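Local coordinates for Lysine/ornithine decarboxylase (Selenomonas ruminantium, PDB 5GJO), which decarboxylates L-lysine to cadaverine and L-ornithine to putrescine with similar efficiency, using pyridoxal 5'-phosphate as cofactor, at residues A[138-143]-A[179-184]; A[215-220]-A[251-256]; A[19-24]-A[269-274]. The protein carries 2 engineered substitutions. All coordinates share one frame; numbering follows the deposited sequence. Where two conformers were deposited one is given.

Contact 1. Residues A[138-143]-A[179-184]. With PLP (pyridoxal-5'-phosphate), chain H.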
loop_
_atom_site.group_PDB
_atom_site.type_symbol
_atom_site.label_atom_id
_atom_site.label_comp_id
_atom_site.label_asym_id
_atom_site.label_seq_id
_atom_site.Cartn_x
_atom_site.Cartn_y
_atom_site.Cartn_z
ATOM N N ILE A 138 -8.553 -26.688 6.079
ATOM C CA ILE A 138 -7.496 -27.627 5.686
ATOM C C ILE A 138 -6.605 -27.038 4.580
ATOM O O ILE A 138 -7.082 -26.336 3.683
ATOM C CB ILE A 138 -8.048 -28.987 5.200
ATOM C CG1 ILE A 138 -9.058 -28.887 4.041
ATOM C CG2 ILE A 138 -8.659 -29.733 6.389
ATOM C CD1 ILE A 138 -9.469 -30.183 3.395
ATOM N N ALA A 139 -5.342 -27.398 4.659
ATOM C CA ALA A 139 -4.361 -27.085 3.656
ATOM C C ALA A 139 -4.545 -28.027 2.467
ATOM O O ALA A 139 -4.570 -29.235 2.621
ATOM C CB ALA A 139 -2.950 -27.155 4.273
ATOM N N VAL A 140 -4.659 -27.454 1.278
ATOM C CA VAL A 140 -4.875 -28.139 0.047
ATOM C C VAL A 140 -3.854 -27.757 -1.031
ATOM O O VAL A 140 -3.136 -26.767 -0.896
ATOM C CB VAL A 140 -6.326 -27.967 -0.416
ATOM C CG1 VAL A 140 -7.266 -28.463 0.645
ATOM C CG2 VAL A 140 -6.623 -26.523 -0.850
ATOM N N ARG A 141 -3.733 -28.617 -2.023
ATOM C CA ARG A 141 -2.774 -28.451 -3.139
ATOM C C ARG A 141 -3.329 -27.614 -4.277
ATOM O O ARG A 141 -4.482 -27.683 -4.595
ATOM C CB ARG A 141 -2.447 -29.788 -3.780
ATOM C CG ARG A 141 -1.740 -30.735 -2.880
ATOM C CD ARG A 141 -1.312 -31.958 -3.708
ATOM N NE ARG A 141 -0.764 -32.816 -2.718
ATOM C CZ ARG A 141 -1.424 -33.801 -2.155
ATOM N NH1 ARG A 141 -2.626 -34.143 -2.575
ATOM N NH2 ARG A 141 -0.806 -34.510 -1.222
ATOM N N ASN A 142 -2.458 -26.860 -4.929
ATOM C CA ASN A 142 -2.806 -26.141 -6.146
ATOM C C ASN A 142 -1.558 -25.682 -6.878
ATOM O O ASN A 142 -0.819 -24.895 -6.343
ATOM C CB ASN A 142 -3.719 -24.939 -5.857
ATOM C CG ASN A 142 -4.377 -24.380 -7.115
ATOM O OD1 ASN A 142 -4.033 -24.753 -8.205
ATOM N ND2 ASN A 142 -5.351 -23.505 -6.943
ATOM N N ASN A 143 -1.415 -26.325 -8.045
ATOM C CA ASN A 143 -0.241 -25.993 -8.835
ATOM C C ASN A 143 -0.434 -24.781 -9.728
ATOM O O ASN A 143 0.518 -24.384 -10.409
ATOM C CB ASN A 143 0.130 -27.160 -9.754
ATOM C CG ASN A 143 0.691 -28.347 -9.004
ATOM O OD1 ASN A 143 1.252 -28.207 -7.923
ATOM N ND2 ASN A 143 0.511 -29.523 -9.576
ATOM N N PHE A 179 -11.803 -24.735 2.907
ATOM C CA PHE A 179 -10.539 -24.699 2.230
ATOM C C PHE A 179 -10.542 -23.495 1.248
ATOM O O PHE A 179 -11.625 -22.942 0.903
ATOM C CB PHE A 179 -10.159 -25.986 1.505
ATOM C CG PHE A 179 -11.140 -26.431 0.469
ATOM C CD1 PHE A 179 -11.131 -25.902 -0.798
ATOM C CD2 PHE A 179 -12.066 -27.360 0.744
ATOM C CE1 PHE A 179 -12.004 -26.303 -1.770
ATOM C CE2 PHE A 179 -12.973 -27.778 -0.204
ATOM C CZ PHE A 179 -12.938 -27.271 -1.491
ATOM N N HIS A 180 -9.316 -23.068 0.915
ATOM C CA HIS A 180 -9.174 -22.047 -0.175
ATOM C C HIS A 180 -8.022 -22.585 -1.023
ATOM O O HIS A 180 -6.920 -22.831 -0.502
ATOM C CB HIS A 180 -8.913 -20.689 0.362
ATOM C CG HIS A 180 -9.177 -19.598 -0.618
ATOM N ND1 HIS A 180 -8.656 -19.636 -1.885
ATOM C CD2 HIS A 180 -9.886 -18.449 -0.535
ATOM C CE1 HIS A 180 -8.977 -18.526 -2.543
ATOM N NE2 HIS A 180 -9.731 -17.788 -1.753
ATOM N N VAL A 181 -8.302 -22.754 -2.285
ATOM C CA VAL A 181 -7.307 -23.344 -3.196
ATOM C C VAL A 181 -6.147 -22.379 -3.554
ATOM O O VAL A 181 -5.087 -22.799 -4.080
ATOM C CB VAL A 181 -7.918 -23.919 -4.477
ATOM C CG1 VAL A 181 -8.914 -25.021 -4.220
ATOM C CG2 VAL A 181 -8.470 -22.860 -5.396
ATOM N N GLY A 182 -6.381 -21.109 -3.265
ATOM C CA GLY A 182 -5.478 -20.028 -3.607
ATOM C C GLY A 182 -6.130 -19.032 -4.559
ATOM O O GLY A 182 -7.107 -19.343 -5.171
ATOM N N SER A 183 -5.593 -17.820 -4.611
ATOM C CA SER A 183 -6.182 -16.770 -5.435
ATOM C C SER A 183 -5.762 -16.826 -6.900
ATOM O O SER A 183 -4.661 -17.199 -7.214
ATOM C CB SER A 183 -5.960 -15.377 -4.854
ATOM O OG SER A 183 -6.886 -14.459 -5.373
ATOM N N GLN A 184 -6.676 -16.428 -7.775
ATOM C CA GLN A 184 -6.457 -16.512 -9.195
ATOM C C GLN A 184 -6.054 -17.921 -9.575
ATOM O O GLN A 184 -4.972 -18.144 -10.016
ATOM C CB GLN A 184 -5.446 -15.482 -9.701
ATOM C CG GLN A 184 -5.300 -15.472 -11.211
ATOM C CD GLN A 184 -6.436 -14.753 -11.931
ATOM O OE1 GLN A 184 -7.419 -14.387 -11.340
ATOM N NE2 GLN A 184 -6.277 -14.572 -13.236
HETATM N N1 PLP H . -12.159 -16.009 1.405
HETATM C C2 PLP H . -10.997 -16.067 2.101
HETATM C C2A PLP H . -10.975 -16.685 3.474
HETATM C C3 PLP H . -9.748 -15.522 1.513
HETATM O O3 PLP H . -8.569 -15.568 2.193
HETATM C C4 PLP H . -9.832 -14.927 0.161
HETATM C C4A PLP H . -8.641 -14.358 -0.508
HETATM O O4A PLP H . -7.693 -13.973 0.157
HETATM C C5 PLP H . -11.163 -14.926 -0.494
HETATM C C6 PLP H . -12.254 -15.473 0.176
HETATM C C5A PLP H . -11.331 -14.336 -1.875
HETATM O O4P PLP H . -10.374 -14.915 -2.759
HETATM P P PLP H . -10.463 -14.653 -4.345
HETATM O O1P PLP H . -11.787 -15.260 -4.740
HETATM O O2P PLP H . -9.257 -15.372 -4.901
HETATM O O3P PLP H . -10.405 -13.148 -4.469
HETATM O O HOH W 1 -7.021 -23.853 2.534
#
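Val140 divides its two methyls between the Phe179 side chain and the backbone beyond it: CG1 meets Phe179 CB at 3.9 Å, CG2 the carbonyl O of His180 at 3.7 Å. The Val140 and Phe179 side chains cross at about a right angle, whereas Ile138 lies beside Phe179 and points the same way. Branched aliphatic residues suit these places, since Phe179 offers them its CB while its ring runs on to Ala194 of helix 189-207. Farther along, Asn142 turns its CG anti to the backbone N (chi1 -166°), and ND2 donates to Val181 O at 3.0 Å. That oxygen lies close to the amide plane of Asn142, but the donor stands above the carbonyl plane of Val181; OD1 of Asn142 accepts from Lys144 N. His180 leaves the backbone on the side away from 138-143, and its ring reaches the cofactor, CD2 lying 3.6 Å from PLP C3 and C4. Its ND1 accepts from Gly182 N in the ring plane at 3.0 Å, which fixes the ring's rotation and directs NE2 to PLP O4P (3.1 Å, N-H...O 162°). An alanine in place of His180 would probably leave O4P without this donor, deprive Gly182 N of its acceptor and open a gap beside the pyridine ring. Ser183 OG donates to phosphate O2P at 2.6 Å. These loops follow strands 133-137 and 173-178, at the cofactor-binding end of a TIM-type barrel, as in class-II decarboxylases.

Contact 2. Residues A[215-220]-A[251-256]. With PLP (pyridoxal-5'-phosphate), chain H.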
loop_
_atom_site.group_PDB
_atom_site.type_symbol
_atom_site.label_atom_id
_atom_site.label_comp_id
_atom_site.label_asym_id
_atom_site.label_seq_id
_atom_site.Cartn_x
_atom_site.Cartn_y
_atom_site.Cartn_z
ATOM N N LEU A 215 -19.889 -27.179 4.319
ATOM C CA LEU A 215 -18.613 -27.249 3.637
ATOM C C LEU A 215 -18.447 -25.864 2.905
ATOM O O LEU A 215 -19.368 -25.416 2.265
ATOM C CB LEU A 215 -18.665 -28.322 2.637
ATOM C CG LEU A 215 -17.549 -28.487 1.657
ATOM C CD1 LEU A 215 -16.282 -28.903 2.441
ATOM C CD2 LEU A 215 -17.909 -29.496 0.546
ATOM N N ASP A 216 -17.319 -25.200 3.120
ATOM C CA ASP A 216 -17.035 -23.896 2.464
ATOM C C ASP A 216 -15.795 -24.139 1.565
ATOM O O ASP A 216 -14.710 -24.407 2.044
ATOM C CB ASP A 216 -16.800 -22.862 3.533
ATOM C CG ASP A 216 -16.658 -21.440 3.001
ATOM O OD1 ASP A 216 -15.928 -21.266 2.032
ATOM O OD2 ASP A 216 -17.206 -20.478 3.621
ATOM N N ILE A 217 -15.999 -24.007 0.267
ATOM C CA ILE A 217 -15.014 -24.222 -0.728
ATOM C C ILE A 217 -14.081 -23.024 -1.053
ATOM O O ILE A 217 -13.262 -23.166 -1.953
ATOM C CB ILE A 217 -15.654 -24.702 -2.044
ATOM C CG1 ILE A 217 -16.462 -23.625 -2.764
ATOM C CG2 ILE A 217 -16.528 -25.915 -1.777
ATOM C CD1 ILE A 217 -16.662 -23.969 -4.208
ATOM N N GLY A 218 -14.237 -21.928 -0.344
ATOM C CA GLY A 218 -13.376 -20.751 -0.513
ATOM C C GLY A 218 -13.603 -20.051 -1.837
ATOM O O GLY A 218 -14.698 -20.173 -2.433
ATOM N N GLY A 219 -12.623 -19.236 -2.266
ATOM C CA GLY A 219 -12.767 -18.475 -3.496
ATOM C C GLY A 219 -11.829 -18.967 -4.546
ATOM O O GLY A 219 -11.611 -20.186 -4.693
ATOM N N GLY A 220 -11.136 -18.010 -5.192
ATOM C CA GLY A 220 -10.088 -18.278 -6.158
ATOM C C GLY A 220 -10.489 -18.249 -7.612
ATOM O O GLY A 220 -9.653 -18.392 -8.475
ATOM N N THR A 251 -25.243 -31.884 2.108
ATOM C CA THR A 251 -24.496 -30.955 2.934
ATOM C C THR A 251 -24.806 -29.505 2.425
ATOM O O THR A 251 -25.063 -29.388 1.275
ATOM C CB THR A 251 -23.022 -31.326 2.758
ATOM O OG1 THR A 251 -22.772 -32.600 3.405
ATOM C CG2 THR A 251 -22.121 -30.325 3.389
ATOM N N ALA A 252 -24.837 -28.548 3.329
ATOM C CA ALA A 252 -24.939 -27.088 3.035
ATOM C C ALA A 252 -23.563 -26.633 2.592
ATOM O O ALA A 252 -22.621 -26.654 3.375
ATOM C CB ALA A 252 -25.400 -26.255 4.208
ATOM N N VAL A 253 -23.460 -26.313 1.312
ATOM C CA VAL A 253 -22.178 -25.897 0.707
ATOM C C VAL A 253 -22.157 -24.431 0.358
ATOM O O VAL A 253 -23.185 -23.836 -0.014
ATOM C CB VAL A 253 -21.830 -26.764 -0.543
ATOM C CG1 VAL A 253 -20.444 -26.440 -1.068
ATOM C CG2 VAL A 253 -21.968 -28.268 -0.209
ATOM N N TRP A 254 -20.972 -23.849 0.528
ATOM C CA TRP A 254 -20.797 -22.429 0.432
ATOM C C TRP A 254 -19.490 -22.071 -0.254
ATOM O O TRP A 254 -18.557 -22.887 -0.382
ATOM C CB TRP A 254 -20.742 -21.774 1.820
ATOM C CG TRP A 254 -21.844 -22.191 2.663
ATOM C CD1 TRP A 254 -21.864 -23.275 3.517
ATOM C CD2 TRP A 254 -23.158 -21.606 2.702
ATOM N NE1 TRP A 254 -23.142 -23.371 4.114
ATOM C CE2 TRP A 254 -23.944 -22.383 3.609
ATOM C CE3 TRP A 254 -23.758 -20.533 2.039
ATOM C CZ2 TRP A 254 -25.254 -22.070 3.897
ATOM C CZ3 TRP A 254 -25.124 -20.213 2.352
ATOM C CH2 TRP A 254 -25.825 -20.966 3.264
ATOM N N THR A 255 -19.465 -20.846 -0.779
ATOM C CA THR A 255 -18.247 -20.346 -1.439
ATOM C C THR A 255 -17.970 -18.937 -0.993
ATOM O O THR A 255 -18.879 -18.207 -0.641
ATOM C CB THR A 255 -18.379 -20.510 -2.994
ATOM O OG1 THR A 255 -17.140 -20.069 -3.638
ATOM C CG2 THR A 255 -19.616 -19.736 -3.533
ATOM N N GLU A 256 -16.726 -18.515 -1.091
ATOM C CA GLU A 256 -16.232 -17.237 -0.639
ATOM C C GLU A 256 -15.523 -16.496 -1.792
ATOM O O GLU A 256 -14.351 -16.116 -1.666
ATOM C CB GLU A 256 -15.274 -17.364 0.593
ATOM C CG GLU A 256 -15.923 -17.981 1.812
ATOM C CD GLU A 256 -15.022 -18.075 3.045
ATOM O OE1 GLU A 256 -13.963 -17.412 3.006
ATOM O OE2 GLU A 256 -15.404 -18.798 4.050
HETATM N N1 PLP H . -12.159 -16.009 1.405
HETATM C C2 PLP H . -10.997 -16.067 2.101
HETATM C C2A PLP H . -10.975 -16.685 3.474
HETATM C C3 PLP H . -9.748 -15.522 1.513
HETATM O O3 PLP H . -8.569 -15.568 2.193
HETATM C C4 PLP H . -9.832 -14.927 0.161
HETATM C C4A PLP H . -8.641 -14.358 -0.508
HETATM O O4A PLP H . -7.693 -13.973 0.157
HETATM C C5 PLP H . -11.163 -14.926 -0.494
HETATM C C6 PLP H . -12.254 -15.473 0.176
HETATM C C5A PLP H . -11.331 -14.336 -1.875
HETATM O O4P PLP H . -10.374 -14.915 -2.759
HETATM P P PLP H . -10.463 -14.653 -4.345
HETATM O O1P PLP H . -11.787 -15.260 -4.740
HETATM O O2P PLP H . -9.257 -15.372 -4.901
HETATM O O3P PLP H . -10.405 -13.148 -4.469
#
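The carboxylates of Asp216 and Glu256 meet with their planes 87° apart, Asp216 OD2 lying 2.5 Å from Glu256 OE2. The Trp254 indole sits on the same face of the sheet as Asp216; Leu215 O approaches it obliquely, Phe48 meets it with the ring planes steeply inclined, Arg113 makes a cation-pi contact, and NE1 donates to Asp214. Beneath these groups the two parallel strands are joined by backbone bonds from Leu215 N to Ala252 O, Trp254 N to Leu215 O and Ile217 N to Trp254 O. Leu215 and Val253 occupy the other face, where CG2 of Ile217 crosses to CG1 of Val253 at 4.0 Å. These branched chains fill the layer under helices 189-207 and 233-247. Beyond the strand, Asp216 OD1 accepts from Gly218 N at 3.0 Å, an Asx turn, after which the chain runs on through the glycines to the phosphate. Gly218 O is gripped twice: Thr255 OG1 donates nearly along the C=O axis at 2.7 Å, and Glu256 N comes from above the carbonyl plane at 2.9 Å. A CB at Gly219 would run into phosphate O1P, which suits glycine here. The next residue, Gly220, gives O1P a nearly straight bond from its N (2.9 Å, 176°). Glu256 extends its chain beyond CG and brings OE1 within 2.8 Å of PLP N1. The spacing of OD2 and OE2 suggests that a proton is held between the two acids; a carboxylate at N1 is consistent with support for a protonated pyridine, the electron sink of PLP decarboxylases.

Contact 3. Residues A[19-24]-A[269-274]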
loop_
_atom_site.group_PDB
_atom_site.type_symbol
_atom_site.label_atom_id
_atom_site.label_comp_id
_atom_site.label_asym_id
_atom_site.label_seq_id
_atom_site.Cartn_x
_atom_site.Cartn_y
_atom_site.Cartn_z
ATOM N N ILE A 19 -15.712 14.922 -13.633
ATOM C CA ILE A 19 -15.088 14.399 -12.442
ATOM C C ILE A 19 -13.568 14.419 -12.559
ATOM O O ILE A 19 -13.036 13.834 -13.460
ATOM C CB ILE A 19 -15.530 12.937 -12.226
ATOM C CG1 ILE A 19 -17.056 12.799 -12.202
ATOM C CG2 ILE A 19 -14.921 12.356 -10.973
ATOM C CD1 ILE A 19 -17.537 11.385 -12.390
ATOM N N PRO A 20 -12.867 15.035 -11.617
ATOM C CA PRO A 20 -11.416 15.032 -11.738
ATOM C C PRO A 20 -10.778 13.661 -11.599
ATOM O O PRO A 20 -11.088 12.894 -10.688
ATOM C CB PRO A 20 -10.913 15.883 -10.545
ATOM C CG PRO A 20 -12.099 16.373 -9.842
ATOM C CD PRO A 20 -13.350 15.722 -10.377
ATOM N N THR A 21 -9.864 13.382 -12.490
ATOM C CA THR A 21 -9.102 12.165 -12.458
ATOM C C THR A 21 -8.107 12.180 -11.324
ATOM O O THR A 21 -7.638 13.273 -10.964
ATOM C CB THR A 21 -8.375 11.925 -13.780
ATOM O OG1 THR A 21 -7.556 13.037 -14.125
ATOM C CG2 THR A 21 -9.356 11.647 -14.871
ATOM N N PRO A 22 -7.653 11.023 -10.851
ATOM C CA PRO A 22 -8.109 9.705 -11.242
ATOM C C PRO A 22 -9.395 9.338 -10.496
ATOM O O PRO A 22 -9.653 9.742 -9.318
ATOM C CB PRO A 22 -6.970 8.822 -10.745
ATOM C CG PRO A 22 -6.474 9.573 -9.526
ATOM C CD PRO A 22 -6.593 10.973 -9.857
ATOM N N PHE A 23 -10.190 8.481 -11.100
ATOM C CA PHE A 23 -11.305 7.854 -10.429
ATOM C C PHE A 23 -11.600 6.517 -10.982
ATOM O O PHE A 23 -11.317 6.263 -12.193
ATOM C CB PHE A 23 -12.542 8.764 -10.521
ATOM C CG PHE A 23 -12.977 9.105 -11.932
ATOM C CD1 PHE A 23 -13.907 8.333 -12.608
ATOM C CD2 PHE A 23 -12.476 10.222 -12.549
ATOM C CE1 PHE A 23 -14.276 8.686 -13.916
ATOM C CE2 PHE A 23 -12.859 10.569 -13.821
ATOM C CZ PHE A 23 -13.718 9.761 -14.492
ATOM N N LEU A 24 -12.200 5.672 -10.149
ATOM C CA LEU A 24 -12.740 4.396 -10.582
ATOM C C LEU A 24 -14.191 4.527 -10.919
ATOM O O LEU A 24 -14.909 5.316 -10.289
ATOM C CB LEU A 24 -12.583 3.344 -9.506
ATOM C CG LEU A 24 -11.116 3.006 -9.144
ATOM C CD1 LEU A 24 -11.031 2.434 -7.773
ATOM C CD2 LEU A 24 -10.491 2.022 -10.102
ATOM N N VAL A 269 -10.109 5.499 -14.661
ATOM C CA VAL A 269 -9.859 6.617 -15.603
ATOM C C VAL A 269 -8.790 7.530 -15.002
ATOM O O VAL A 269 -8.944 8.036 -13.865
ATOM C CB VAL A 269 -11.107 7.461 -15.885
ATOM C CG1 VAL A 269 -10.809 8.506 -16.946
ATOM C CG2 VAL A 269 -12.268 6.548 -16.385
ATOM N N THR A 270 -7.726 7.692 -15.733
ATOM C CA THR A 270 -6.562 8.451 -15.285
ATOM C C THR A 270 -6.079 9.359 -16.385
ATOM O O THR A 270 -6.134 8.985 -17.580
ATOM C CB THR A 270 -5.517 7.530 -14.651
ATOM O OG1 THR A 270 -4.364 8.284 -14.280
ATOM C CG2 THR A 270 -5.063 6.470 -15.605
ATOM N N SER A 271 -5.575 10.531 -16.024
ATOM C CA SER A 271 -5.051 11.489 -17.025
ATOM C C SER A 271 -3.532 11.433 -17.130
ATOM O O SER A 271 -2.823 11.238 -16.114
ATOM C CB SER A 271 -5.418 12.927 -16.667
ATOM O OG SER A 271 -6.813 13.089 -16.702
ATOM N N VAL A 272 -3.074 11.710 -18.342
ATOM C CA VAL A 272 -1.662 12.065 -18.611
ATOM C C VAL A 272 -1.416 13.486 -18.062
ATOM O O VAL A 272 -2.036 14.469 -18.473
ATOM C CB VAL A 272 -1.303 12.001 -20.134
ATOM C CG1 VAL A 272 0.184 12.411 -20.391
ATOM C CG2 VAL A 272 -1.618 10.614 -20.634
ATOM N N ILE A 273 -0.557 13.556 -17.075
ATOM C CA ILE A 273 -0.184 14.830 -16.459
ATOM C C ILE A 273 1.182 15.357 -16.924
ATOM O O ILE A 273 1.505 16.533 -16.703
ATOM C CB ILE A 273 -0.328 14.865 -14.906
ATOM C CG1 ILE A 273 0.527 13.819 -14.226
ATOM C CG2 ILE A 273 -1.761 14.682 -14.449
ATOM C CD1 ILE A 273 0.588 14.025 -12.740
ATOM N N GLY A 274 1.977 14.486 -17.520
ATOM C CA GLY A 274 3.268 14.892 -18.082
ATOM C C GLY A 274 3.722 13.939 -19.163
ATOM O O GLY A 274 3.337 12.754 -19.187
#
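Phe23 and Val269 form an antiparallel, hydrogen-bonded pair where the N-terminal strand 23-26 joins the long strand 266-276 of the beta domain. Phe23 N donates to Val269 O at 3.1 Å, and Val269 N returns a bond to Phe23 O at 2.9 Å. Their side chains lie side by side, and Val269 CB sits over one face of the Phe23 ring in a CH-pi contact, 4.0 Å from the centroid. Ile19 CG2 covers the opposite face toward the rim, so the flat ring is held between two branched aliphatic residues. Phe23 CG stands between the backbone N and carbonyl carbon (chi1 58°), which starts the ring on this course. A cis peptide precedes Pro22 and bends the chain into the strand; Pro22 CA also approaches Val269 O at 3.2 Å. Next to the bend, Ser271 OG donates to Thr21 OG1 at 2.7 Å. Both small hydroxyls have second partners, Asp287 for Thr21 and Lys344 for Ser271, and form a short polar chain. Pro22 also packs on Arg101 of the second subunit. A strand from before the barrel built into the sheet formed by the chain after it, here between 266-276 and 369-371, is a feature of this decarboxylase family.

In the fold
From the N terminus, the chain first leaves helix 9-18 and lays down 19-24, which waits some 245 residues for its partner 269-274; contact 3 therefore closes a loop that encloses all eight strands of the barrel. Within it, contact 1 closes first, linking the ends of neighbouring strands 133-137 and 173-178, and contact 2 follows in series through the beta-alpha-beta unit 214-255. Nothing crosses. Contacts 1 and 2 have centres about 12 Å apart, touch through Phe179 and Asp216, and share one cofactor. Contact 3 lies on the other side of the chain's centre, its centre about 37 Å from that of contact 1, tying the N-terminal strand into the beta domain.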